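Local coordinates for Thiol:disulfide interchange protein (Klebsiella pneumoniae, PDB 6DXN) that probably acts as a periplasmic thiol:disulfide oxidoreductase of the DsbA type, introducing disulfide bonds into other proteins, at residues A166-D171 and E178-L183; Y37-R42 and P153-S158. One frame throughout, in Å; residues are numbered along the deposited sequence.

Interaction 1. Residues A166-D171 and E178-L183; sequences ASLAQD and EDMANL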
ATOM      1  N   ALA A 166       7.214  14.247   3.119  1.00 13.70           N
ATOM      2  CA  ALA A 166       8.421  14.962   3.564  1.00 14.22           C
ATOM      3  C   ALA A 166       8.113  16.050   4.606  1.00 14.45           C
ATOM      4  O   ALA A 166       9.023  16.527   5.281  1.00 15.00           O
ATOM      5  CB  ALA A 166       9.115  15.559   2.360  1.00 13.63           C
ATOM      6  N   SER A 167       6.834  16.397   4.771  1.00 14.40           N
ATOM      7  CA  SER A 167       6.450  17.513   5.661  1.00 13.19           C
ATOM      8  C   SER A 167       6.525  17.166   7.157  1.00 13.95           C
ATOM      9  O   SER A 167       6.621  18.087   7.993  1.00 15.08           O
ATOM     10  CB  SER A 167       5.058  17.998   5.318  1.00 12.44           C
ATOM     11  OG  SER A 167       4.046  17.098   5.788  1.00 11.57           O
ATOM     12  N   LEU A 168       6.490  15.873   7.493  1.00 13.92           N
ATOM     13  CA  LEU A 168       6.396  15.396   8.897  1.00 15.34           C
ATOM     14  C   LEU A 168       7.723  15.501   9.675  1.00 16.34           C
ATOM     15  O   LEU A 168       8.776  15.778   9.119  1.00 15.24           O
ATOM     16  CB  LEU A 168       5.886  13.952   8.870  1.00 16.25           C
ATOM     17  CG  LEU A 168       4.467  13.762   8.328  1.00 16.49           C
ATOM     18  CD1 LEU A 168       4.207  12.309   7.958  1.00 16.27           C
ATOM     19  CD2 LEU A 168       3.427  14.259   9.321  1.00 16.96           C
ATOM     20  N   ALA A 169       7.605  15.256  10.989  1.00 16.46           N
ATOM     21  CA  ALA A 169       8.672  15.300  11.998  1.00 18.59           C
ATOM     22  C   ALA A 169       9.907  14.548  11.503  1.00 18.93           C
ATOM     23  O   ALA A 169       9.811  13.389  11.112  1.00 19.52           O
ATOM     24  CB  ALA A 169       8.165  14.712  13.292  1.00 19.27           C
ATOM     25  N   GLN A 170      11.067  15.209  11.600  1.00 20.43           N
ATOM     26  CA  GLN A 170      12.321  14.694  11.071  1.00 24.00           C
ATOM     27  C   GLN A 170      13.276  14.190  12.163  1.00 24.57           C
ATOM     28  O   GLN A 170      14.321  13.644  11.827  1.00 25.44           O
ATOM     29  CB  GLN A 170      12.963  15.801  10.235  1.00 24.50           C
ATOM     30  CG  GLN A 170      12.124  16.193   9.029  1.00 24.76           C
ATOM     31  CD  GLN A 170      12.053  15.080   8.014  1.00 24.91           C
ATOM     32  OE1 GLN A 170      13.016  14.344   7.816  1.00 23.15           O
ATOM     33  NE2 GLN A 170      10.911  14.950   7.356  1.00 22.85           N
ATOM     34  N   ASP A 171      12.907  14.344  13.442  1.00 26.31           N
ATOM     35  CA  ASP A 171      13.760  13.912  14.577  1.00 25.44           C
ATOM     36  C   ASP A 171      14.313  12.505  14.324  1.00 25.65           C
ATOM     37  O   ASP A 171      15.522  12.348  14.139  1.00 24.56           O
ATOM     38  CB  ASP A 171      13.003  13.976  15.904  1.00 26.52           C
ATOM     39  CG  ASP A 171      12.644  15.392  16.314  1.00 26.92           C
ATOM     40  OD1 ASP A 171      13.544  16.258  16.283  1.00 25.69           O
ATOM     41  OD2 ASP A 171      11.461  15.626  16.610  1.00 28.03           O
ATOM     42  N   GLU A 178       4.812   8.098  14.050  1.00 18.09           N
ATOM     43  CA  GLU A 178       3.739   8.551  14.941  1.00 19.53           C
ATOM     44  C   GLU A 178       3.052   9.785  14.341  1.00 17.52           C
ATOM     45  O   GLU A 178       1.834   9.889  14.388  1.00 15.93           O
ATOM     46  CB  GLU A 178       4.264   8.881  16.339  1.00 21.57           C
ATOM     47  CG  GLU A 178       3.153   9.197  17.342  1.00 24.72           C
ATOM     48  CD  GLU A 178       3.617   9.691  18.704  1.00 27.40           C
ATOM     49  OE1 GLU A 178       4.602  10.463  18.748  1.00 29.71           O
ATOM     50  OE2 GLU A 178       2.997   9.295  19.726  1.00 28.71           O
ATOM     51  N   ASP A 179       3.851  10.684  13.755  1.00 16.75           N
ATOM     52  CA  ASP A 179       3.377  11.958  13.180  1.00 17.26           C
ATOM     53  C   ASP A 179       2.514  11.663  11.945  1.00 16.63           C
ATOM     54  O   ASP A 179       1.536  12.368  11.668  1.00 14.99           O
ATOM     55  CB  ASP A 179       4.560  12.882  12.851  1.00 16.96           C
ATOM     56  CG  ASP A 179       4.221  14.369  12.813  1.00 18.67           C
ATOM     57  OD1 ASP A 179       3.234  14.752  13.456  1.00 17.20           O
ATOM     58  OD2 ASP A 179       4.970  15.138  12.159  1.00 18.14           O
HETATM   59  N   MSE A 180       2.890  10.612  11.204  1.00 17.48           N
HETATM   60  CA  MSE A 180       2.156  10.220  10.016  1.00 16.66           C
HETATM   61  C   MSE A 180       0.799   9.694  10.411  1.00 15.08           C
HETATM   62  O   MSE A 180      -0.213  10.060   9.803  1.00 14.07           O
HETATM   63  CB  MSE A 180       2.951   9.182   9.223  1.00 18.88           C
HETATM   64  CG  MSE A 180       2.062   8.473   8.211  1.00 19.77           C
HETATM   65 SE   MSE A 180       1.599   9.661   6.720  1.00 27.36          SE
HETATM   66  CE  MSE A 180       3.206   9.332   5.609  1.00 25.76           C
ATOM     67  N   ALA A 181       0.767   8.833  11.437  1.00 14.81           N
ATOM     68  CA  ALA A 181      -0.496   8.262  11.927  1.00 14.94           C
ATOM     69  C   ALA A 181      -1.390   9.382  12.477  1.00 15.82           C
ATOM     70  O   ALA A 181      -2.607   9.343  12.327  1.00 16.27           O
ATOM     71  CB  ALA A 181      -0.235   7.212  12.972  1.00 13.93           C
ATOM     72  N   ASN A 182      -0.762  10.362  13.134  1.00 16.83           N
ATOM     73  CA  ASN A 182      -1.491  11.513  13.687  1.00 17.06           C
ATOM     74  C   ASN A 182      -2.129  12.308  12.538  1.00 16.26           C
ATOM     75  O   ASN A 182      -3.320  12.622  12.596  1.00 15.44           O
ATOM     76  CB  ASN A 182      -0.592  12.380  14.571  1.00 17.69           C
ATOM     77  CG  ASN A 182      -0.323  11.768  15.930  1.00 18.17           C
ATOM     78  OD1 ASN A 182      -1.068  10.907  16.393  1.00 19.13           O
ATOM     79  ND2 ASN A 182       0.721  12.230  16.591  1.00 17.70           N
ATOM     80  N   LEU A 183      -1.335  12.602  11.497  1.00 15.67           N
ATOM     81  CA  LEU A 183      -1.819  13.335  10.313  1.00 16.45           C
ATOM     82  C   LEU A 183      -2.952  12.552   9.637  1.00 17.57           C
ATOM     83  O   LEU A 183      -3.975  13.142   9.266  1.00 19.91           O
ATOM     84  CB  LEU A 183      -0.670  13.580   9.330  1.00 16.37           C
ATOM     85  CG  LEU A 183      -1.071  14.173   7.977  1.00 16.67           C
ATOM     86  CD1 LEU A 183      -1.801  15.497   8.141  1.00 17.47           C
ATOM     87  CD2 LEU A 183       0.141  14.359   7.083  1.00 16.41           C
TER
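Leu-168 holds CG beside its own backbone N (chi1 -65°), and Asp-179 turns its carboxylate anti to its backbone N (chi1 -156°). These two torsions bring the leucine branches and the carboxylate together. OD2 of Asp-179 accepts a hydrogen bond from the backbone N of Ala-169 at 2.9 Å. The bond is fairly straight, 161° at the hydrogen, and uses the anti lone pair of OD2, the one turned away from OD1. CB of Ala-169 lies 3.4 Å from OD2 of Asp-179. CD2 of Leu-168 also reaches OD2 of Asp-179, at 3.3 Å, so apolar groups crowd round the accepting atom.

The other carboxylate oxygen, OD1, is taken by Tyr-6 OH and by a salt bridge to Lys-4. The buried carboxylate thus has partners on both oxygens, and the nearby lysine would be expected to favour its charged form.

In this DsbA-type thioredoxin fold, the loop 166-171 follows strand 161-163 and leads into the helix 173-188. The contact folds that loop back against the side of the helix it precedes. The two branches of Leu-168 divide the apolar work. CD1 of Leu-168 rests on Met-180, a selenomethionine, 3.6 Å from its CB. The chain of Met-180 bends at chi2 and chi3, which brings SE and CE to 3.9 Å from CD1 of Leu-168 as well. CD2 of Leu-168 meets CD2 of Leu-183 at 4.0 Å, one helical turn beyond Asp-179. Within the loop, NE2 of Gln-170 donates a bent hydrogen bond to the carbonyl O of Leu-168 at 2.9 Å, tilted from the carbonyl plane.

Interaction 2. Residues Y37-R42 and P153-S158; sequences YAFAER and PSFYVS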
ATOM      1  N   TYR A  37       9.350  -0.073   1.037  1.00 15.74           N
ATOM      2  CA  TYR A  37       9.834  -1.155   1.880  1.00 14.45           C
ATOM      3  C   TYR A  37      10.037  -0.629   3.308  1.00 14.28           C
ATOM      4  O   TYR A  37       9.574  -1.264   4.269  1.00 13.64           O
ATOM      5  CB  TYR A  37      11.106  -1.745   1.264  1.00 15.40           C
ATOM      6  CG  TYR A  37      11.721  -2.920   1.978  1.00 14.42           C
ATOM      7  CD1 TYR A  37      10.957  -3.798   2.726  1.00 15.24           C
ATOM      8  CD2 TYR A  37      13.060  -3.226   1.791  1.00 15.15           C
ATOM      9  CE1 TYR A  37      11.522  -4.905   3.339  1.00 15.86           C
ATOM     10  CE2 TYR A  37      13.641  -4.329   2.390  1.00 15.43           C
ATOM     11  CZ  TYR A  37      12.868  -5.177   3.161  1.00 14.89           C
ATOM     12  OH  TYR A  37      13.440  -6.266   3.746  1.00 14.11           O
ATOM     13  N   ALA A  38      10.696   0.534   3.426  1.00 12.70           N
ATOM     14  CA  ALA A  38      10.992   1.146   4.740  1.00 13.88           C
ATOM     15  C   ALA A  38       9.685   1.433   5.505  1.00 13.97           C
ATOM     16  O   ALA A  38       9.602   1.227   6.725  1.00 13.23           O
ATOM     17  CB  ALA A  38      11.824   2.397   4.551  1.00 13.12           C
ATOM     18  N   PHE A  39       8.658   1.870   4.776  1.00 14.27           N
ATOM     19  CA  PHE A  39       7.349   2.177   5.380  1.00 16.11           C
ATOM     20  C   PHE A  39       6.691   0.916   5.966  1.00 16.80           C
ATOM     21  O   PHE A  39       5.969   0.992   6.969  1.00 16.06           O
ATOM     22  CB  PHE A  39       6.467   2.878   4.347  1.00 15.67           C
ATOM     23  CG  PHE A  39       6.631   4.373   4.340  1.00 16.10           C
ATOM     24  CD1 PHE A  39       7.889   4.955   4.328  1.00 14.84           C
ATOM     25  CD2 PHE A  39       5.521   5.202   4.330  1.00 14.89           C
ATOM     26  CE1 PHE A  39       8.032   6.334   4.351  1.00 15.25           C
ATOM     27  CE2 PHE A  39       5.670   6.580   4.328  1.00 15.00           C
ATOM     28  CZ  PHE A  39       6.925   7.141   4.334  1.00 15.41           C
ATOM     29  N   ALA A  40       6.970  -0.241   5.364  1.00 16.73           N
ATOM     30  CA  ALA A  40       6.359  -1.478   5.816  1.00 17.74           C
ATOM     31  C   ALA A  40       7.256  -2.263   6.782  1.00 18.15           C
ATOM     32  O   ALA A  40       6.731  -3.093   7.521  1.00 18.60           O
ATOM     33  CB  ALA A  40       6.017  -2.336   4.622  1.00 17.37           C
ATOM     34  N   GLU A  41       8.575  -1.995   6.799  1.00 18.75           N
ATOM     35  CA  GLU A  41       9.490  -2.856   7.585  1.00 19.85           C
ATOM     36  C   GLU A  41      10.516  -2.080   8.433  1.00 20.89           C
ATOM     37  O   GLU A  41      10.919  -2.587   9.485  1.00 26.54           O
ATOM     38  CB  GLU A  41      10.189  -3.813   6.604  1.00 20.28           C
ATOM     39  CG  GLU A  41      11.146  -4.811   7.245  1.00 20.40           C
ATOM     40  CD  GLU A  41      12.538  -4.294   7.586  1.00 20.01           C
ATOM     41  OE1 GLU A  41      12.986  -3.320   6.948  1.00 21.10           O
ATOM     42  OE2 GLU A  41      13.169  -4.858   8.501  1.00 21.17           O
ATOM     43  N   ARG A  42      10.957  -0.894   7.991  1.00 20.98           N
ATOM     44  CA  ARG A  42      12.014  -0.142   8.731  1.00 21.28           C
ATOM     45  C   ARG A  42      11.409   0.975   9.591  1.00 20.51           C
ATOM     46  O   ARG A  42      11.596   0.979  10.801  1.00 19.85           O
ATOM     47  CB  ARG A  42      13.055   0.470   7.784  1.00 21.60           C
ATOM     48  CG  ARG A  42      14.160   1.242   8.496  1.00 22.12           C
ATOM     49  CD  ARG A  42      15.172   1.890   7.563  1.00 23.74           C
ATOM     50  NE  ARG A  42      15.806   0.912   6.686  1.00 22.72           N
ATOM     51  CZ  ARG A  42      16.806   0.116   7.045  1.00 24.40           C
ATOM     52  NH1 ARG A  42      17.285   0.180   8.276  1.00 23.39           N
ATOM     53  NH2 ARG A  42      17.313  -0.748   6.178  1.00 22.18           N
ATOM     54  N   PRO A 153       5.879   5.650  -1.575  1.00 19.93           N
ATOM     55  CA  PRO A 153       4.524   5.314  -1.162  1.00 18.67           C
ATOM     56  C   PRO A 153       3.674   6.593  -1.111  1.00 17.93           C
ATOM     57  O   PRO A 153       4.170   7.654  -0.728  1.00 17.67           O
ATOM     58  CB  PRO A 153       4.690   4.659   0.210  1.00 18.26           C
ATOM     59  CG  PRO A 153       5.915   5.346   0.771  1.00 18.57           C
ATOM     60  CD  PRO A 153       6.795   5.581  -0.433  1.00 18.66           C
ATOM     61  N   SER A 154       2.408   6.479  -1.522  1.00 16.68           N
ATOM     62  CA  SER A 154       1.528   7.633  -1.587  1.00 16.04           C
ATOM     63  C   SER A 154       0.240   7.343  -0.809  1.00 15.09           C
ATOM     64  O   SER A 154      -0.472   6.411  -1.121  1.00 13.82           O
ATOM     65  CB  SER A 154       1.274   7.992  -3.026  1.00 15.77           C
ATOM     66  OG  SER A 154       0.733   9.296  -3.155  1.00 17.32           O
ATOM     67  N   PHE A 155      -0.035   8.161   0.214  1.00 16.13           N
ATOM     68  CA  PHE A 155      -1.241   7.986   1.047  1.00 16.21           C
ATOM     69  C   PHE A 155      -2.329   8.985   0.632  1.00 16.76           C
ATOM     70  O   PHE A 155      -2.042  10.169   0.421  1.00 16.66           O
ATOM     71  CB  PHE A 155      -0.905   8.163   2.528  1.00 16.91           C
ATOM     72  CG  PHE A 155       0.062   7.155   3.093  1.00 17.26           C
ATOM     73  CD1 PHE A 155       1.412   7.215   2.775  1.00 17.89           C
ATOM     74  CD2 PHE A 155      -0.365   6.169   3.963  1.00 17.88           C
ATOM     75  CE1 PHE A 155       2.305   6.288   3.293  1.00 17.77           C
ATOM     76  CE2 PHE A 155       0.533   5.252   4.492  1.00 17.21           C
ATOM     77  CZ  PHE A 155       1.865   5.316   4.159  1.00 17.35           C
ATOM     78  N   TYR A 156      -3.565   8.475   0.510  1.00 16.93           N
ATOM     79  CA  TYR A 156      -4.768   9.253   0.178  1.00 18.20           C
ATOM     80  C   TYR A 156      -5.861   8.963   1.214  1.00 17.37           C
ATOM     81  O   TYR A 156      -6.174   7.806   1.480  1.00 17.27           O
ATOM     82  CB  TYR A 156      -5.281   8.927  -1.227  1.00 19.45           C
ATOM     83  CG  TYR A 156      -4.382   9.380  -2.346  1.00 21.66           C
ATOM     84  CD1 TYR A 156      -3.246   8.664  -2.674  1.00 21.30           C
ATOM     85  CD2 TYR A 156      -4.670  10.519  -3.086  1.00 23.61           C
ATOM     86  CE1 TYR A 156      -2.411   9.068  -3.701  1.00 23.87           C
ATOM     87  CE2 TYR A 156      -3.844  10.936  -4.118  1.00 24.45           C
ATOM     88  CZ  TYR A 156      -2.710  10.207  -4.425  1.00 23.83           C
ATOM     89  OH  TYR A 156      -1.877  10.597  -5.432  1.00 25.18           O
ATOM     90  N   VAL A 157      -6.435  10.033   1.780  1.00 17.40           N
ATOM     91  CA  VAL A 157      -7.497   9.944   2.768  1.00 16.82           C
ATOM     92  C   VAL A 157      -8.797  10.464   2.120  1.00 17.24           C
ATOM     93  O   VAL A 157      -8.799  11.531   1.482  1.00 14.88           O
ATOM     94  CB  VAL A 157      -7.140  10.732   4.049  1.00 18.08           C
ATOM     95  CG1 VAL A 157      -8.184  10.547   5.142  1.00 18.37           C
ATOM     96  CG2 VAL A 157      -5.762  10.362   4.577  1.00 17.95           C
ATOM     97  N   SER A 158      -9.877   9.678   2.255  1.00 18.03           N
ATOM     98  CA  SER A 158     -11.241  10.025   1.748  1.00 19.71           C
ATOM     99  C   SER A 158     -11.210  10.384   0.254  1.00 22.71           C
ATOM    100  O   SER A 158     -12.111  11.071  -0.252  1.00 24.76           O
ATOM    101  CB  SER A 158     -11.847  11.139   2.562  1.00 18.90           C
ATOM    102  OG  SER A 158     -12.080  10.725   3.903  1.00 18.11           O
TER
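Phe-39 meets Pro-153 and Phe-155 in the core of the thioredoxin fold. The contact joins the helix 34-41, which starts at the CxxC motif of Cys-33 and Cys-36, to the strand 154-157. Both cysteines are free thiols here. Pro-153 follows a cis peptide bond and its side chain touches the CxxC residues. It fits the cis-proline found beside the active site throughout the thioredoxin family.

Along the helix, Tyr-37 comes first and turns to another neighbour, its ring meeting that of Phe-95. Phe-39 carries the contact. Its CB points toward the strand, and its ring does the touching. CG of Pro-153 sits over one face in a CH-pi contact, 3.7 Å from the centroid of the Phe-39 ring and 15° off the normal. CG of Pro-153 is offset toward the rim and comes nearest to CD2 of Phe-39, at 3.6 Å. Ala-40 follows and touches Asp-46 and Glu-91 of the helices 45-52 and 87-99.

Phe-155 keeps CG beside its backbone N (chi1 -63°), which sets its CE1 against the edge of the Phe-39 ring. The two rings meet rim to rim with their planes at 39° and their centroids 5.9 Å apart; neither lies over the face of the other. Val-45 and Met-180 add to the packing round Phe-39. The rims touch where CE1 of Phe-155 lies 3.5 Å from both CD2 and CE2 of Phe-39.

The centres of the two interactions lie about 12 Å apart. Both segments of interaction 2 precede those of interaction 1 along the chain. The centre of interaction 2 is about 6 Å from the centre of the chain, that of interaction 1 about 18 Å. Met-180 connects them: its CE is 3.9 Å from CE2 of Phe-39 and 3.9 Å from CE1 of Phe-155. The helix 173-188 therefore packs on the loop before it and on the aromatic pair of interaction 2. Strand 161-163 neighbours 154-157 in the sheet and leads toward that loop. Through Met-180 the C-terminal helix 173-188 packs directly against Phe-39 of the helix that starts at the CxxC motif.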